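Local atomic coordinates of sorbitol-6-phosphate dehydrogenase (Erwinia amylovora CFBP1430, PDB entry 5O3Z), a protein that catalyses the NAD-dependent interconversion of sorbitol 6-phosphate and fructose 6-phosphate. Residues A[195-200]-A[217-222]. Residues are numbered along the deposited sequence; the frame is centred on the assembly and turned at random.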
loop_
_atom_site.group_PDB
_atom_site.type_symbol
_atom_site.label_atom_id
_atom_site.label_comp_id
_atom_site.label_asym_id
_atom_site.label_seq_id
_atom_site.Cartn_x
_atom_site.Cartn_y
_atom_site.Cartn_z
ATOM N N PRO A 195 -2.851 17.815 25.334
ATOM C CA PRO A 195 -3.030 19.283 25.426
ATOM C C PRO A 195 -3.101 19.957 24.030
ATOM O O PRO A 195 -3.987 20.756 23.741
ATOM C CB PRO A 195 -1.755 19.729 26.177
ATOM C CG PRO A 195 -1.389 18.552 27.031
ATOM C CD PRO A 195 -1.909 17.304 26.354
ATOM N N MET A 196 -2.141 19.601 23.186
ATOM C CA MET A 196 -2.131 19.992 21.784
ATOM C C MET A 196 -3.543 19.874 21.186
ATOM O O MET A 196 -4.090 20.860 20.664
ATOM C CB MET A 196 -1.185 19.065 21.006
ATOM C CG MET A 196 0.252 18.955 21.547
ATOM S SD MET A 196 0.571 17.838 22.966
ATOM C CE MET A 196 0.769 16.193 22.214
ATOM N N PHE A 197 -4.133 18.670 21.302
ATOM C CA PHE A 197 -5.380 18.323 20.589
ATOM C C PHE A 197 -6.522 19.069 21.248
ATOM O O PHE A 197 -7.337 19.716 20.568
ATOM C CB PHE A 197 -5.665 16.797 20.560
ATOM C CG PHE A 197 -6.723 16.430 19.566
ATOM C CD1 PHE A 197 -8.058 16.750 19.793
ATOM C CD2 PHE A 197 -6.381 15.860 18.358
ATOM C CE1 PHE A 197 -9.028 16.472 18.841
ATOM C CE2 PHE A 197 -7.351 15.601 17.387
ATOM C CZ PHE A 197 -8.675 15.896 17.628
ATOM N N GLN A 198 -6.557 18.942 22.580
ATOM C CA GLN A 198 -7.487 19.645 23.459
ATOM C C GLN A 198 -7.562 21.154 23.227
ATOM O O GLN A 198 -8.649 21.732 23.316
ATOM C CB GLN A 198 -7.114 19.380 24.918
ATOM C CG GLN A 198 -7.570 18.028 25.442
ATOM C CD GLN A 198 -9.070 17.829 25.307
ATOM O OE1 GLN A 198 -9.852 18.702 25.675
ATOM N NE2 GLN A 198 -9.480 16.698 24.739
ATOM N N SER A 199 -6.425 21.781 22.924
ATOM C CA SER A 199 -6.394 23.247 22.726
ATOM C C SER A 199 -6.904 23.631 21.344
ATOM O O SER A 199 -7.392 24.747 21.151
ATOM C CB SER A 199 -4.995 23.829 22.979
ATOM O OG SER A 199 -3.993 23.052 22.359
ATOM N N LEU A 200 -6.820 22.698 20.399
ATOM C CA LEU A 200 -7.268 22.931 19.022
ATOM C C LEU A 200 -8.730 22.587 18.735
ATOM O O LEU A 200 -9.188 22.738 17.604
ATOM C CB LEU A 200 -6.360 22.171 18.051
ATOM C CG LEU A 200 -4.943 22.746 17.933
ATOM C CD1 LEU A 200 -4.024 21.817 17.139
ATOM C CD2 LEU A 200 -4.974 24.161 17.328
ATOM N N PRO A 217 -16.015 13.147 19.985
ATOM C CA PRO A 217 -16.982 12.201 19.397
ATOM C C PRO A 217 -16.880 12.044 17.912
ATOM O O PRO A 217 -16.905 10.934 17.409
ATOM C CB PRO A 217 -18.341 12.835 19.729
ATOM C CG PRO A 217 -18.093 13.460 21.071
ATOM C CD PRO A 217 -16.659 13.989 21.026
ATOM N N TYR A 218 -16.795 13.149 17.200
ATOM C CA TYR A 218 -16.591 13.087 15.786
ATOM C C TYR A 218 -15.363 12.222 15.383
ATOM O O TYR A 218 -15.439 11.443 14.416
ATOM C CB TYR A 218 -16.446 14.498 15.224
ATOM C CG TYR A 218 -16.132 14.514 13.767
ATOM C CD1 TYR A 218 -17.138 14.331 12.828
ATOM C CD2 TYR A 218 -14.826 14.642 13.319
ATOM C CE1 TYR A 218 -16.853 14.336 11.485
ATOM C CE2 TYR A 218 -14.541 14.630 11.978
ATOM C CZ TYR A 218 -15.558 14.497 11.077
ATOM O OH TYR A 218 -15.258 14.485 9.752
ATOM N N TYR A 219 -14.235 12.348 16.085
ATOM C CA TYR A 219 -13.039 11.629 15.636
ATOM C C TYR A 219 -13.033 10.195 16.165
ATOM O O TYR A 219 -12.566 9.274 15.502
ATOM C CB TYR A 219 -11.746 12.409 15.942
ATOM C CG TYR A 219 -11.480 13.564 14.969
ATOM C CD1 TYR A 219 -11.270 13.316 13.604
ATOM C CD2 TYR A 219 -11.448 14.891 15.411
ATOM C CE1 TYR A 219 -11.031 14.344 12.716
ATOM C CE2 TYR A 219 -11.196 15.940 14.529
ATOM C CZ TYR A 219 -10.981 15.655 13.190
ATOM O OH TYR A 219 -10.760 16.670 12.301
ATOM N N VAL A 220 -13.608 9.991 17.338
ATOM C CA VAL A 220 -13.783 8.661 17.894
ATOM C C VAL A 220 -14.559 7.754 16.957
ATOM O O VAL A 220 -14.184 6.603 16.745
ATOM C CB VAL A 220 -14.526 8.722 19.241
ATOM C CG1 VAL A 220 -15.045 7.346 19.653
ATOM C CG2 VAL A 220 -13.603 9.250 20.340
ATOM N N ASP A 221 -15.633 8.274 16.398
ATOM C CA ASP A 221 -16.538 7.471 15.613
ATOM C C ASP A 221 -15.885 7.079 14.290
ATOM O O ASP A 221 -16.319 6.137 13.661
ATOM C CB ASP A 221 -17.906 8.204 15.479
ATOM C CG ASP A 221 -18.677 7.848 14.225
ATOM O OD1 ASP A 221 -18.413 8.467 13.162
ATOM O OD2 ASP A 221 -19.593 7.011 14.300
ATOM N N LYS A 222 -14.813 7.754 13.895
ATOM C CA LYS A 222 -14.020 7.280 12.769
ATOM C C LYS A 222 -13.165 6.064 13.085
ATOM O O LYS A 222 -12.737 5.398 12.162
ATOM C CB LYS A 222 -13.159 8.417 12.190
ATOM C CG LYS A 222 -13.947 9.437 11.372
ATOM C CD LYS A 222 -13.049 10.606 10.950
ATOM C CE LYS A 222 -12.527 10.470 9.527
ATOM N NZ LYS A 222 -13.564 10.925 8.556
#
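In the helical segment between strands 182-188 and 253-256 of this short-chain dehydrogenase, Phe197 on helix 195-199 reaches across to Tyr219 on helix 215-220. The touch is narrow: Phe197 CZ lies 3.7 Å from Tyr219 CD2, and Phe197 CZ also comes within 4.0 Å of Tyr219 CE2. Both backbones stand well back, Phe197 CA and Tyr219 CA being 11.3 Å apart, and two long flat side chains suit such a gap. Phe197 spans its share because CG is anti to the backbone N (chi1 -166°), which carries CZ, the far corner of the ring, to Tyr219. Tyr219 CD2 sits at the edge of the phenyl ring, near its plane. The ring planes are almost perpendicular, at 89°, and the rings meet obliquely, with centroids 6.0 Å apart; the contact is an apolar one between ring carbons, with no hydrogen bond across it. On the face of the Tyr219 ring, Tyr218 CD2 lies over the centre, 3.7 Å above the plane. The ring of Tyr204 on helix 201-208 meets that of Phe197, whose burial suits a wholly apolar residue; Tyr219, partly exposed, can carry a hydroxyl. Gln198 NE2 adds a polar tie beside the pair, hydrogen-bonding Glu216 OE2 and Leu192 O. Such aromatic packing joins the short helices after the sixth strand of the Rossmann fold, the region that in SDR enzymes commonly forms a substrate-binding loop or lid, and probably does so here.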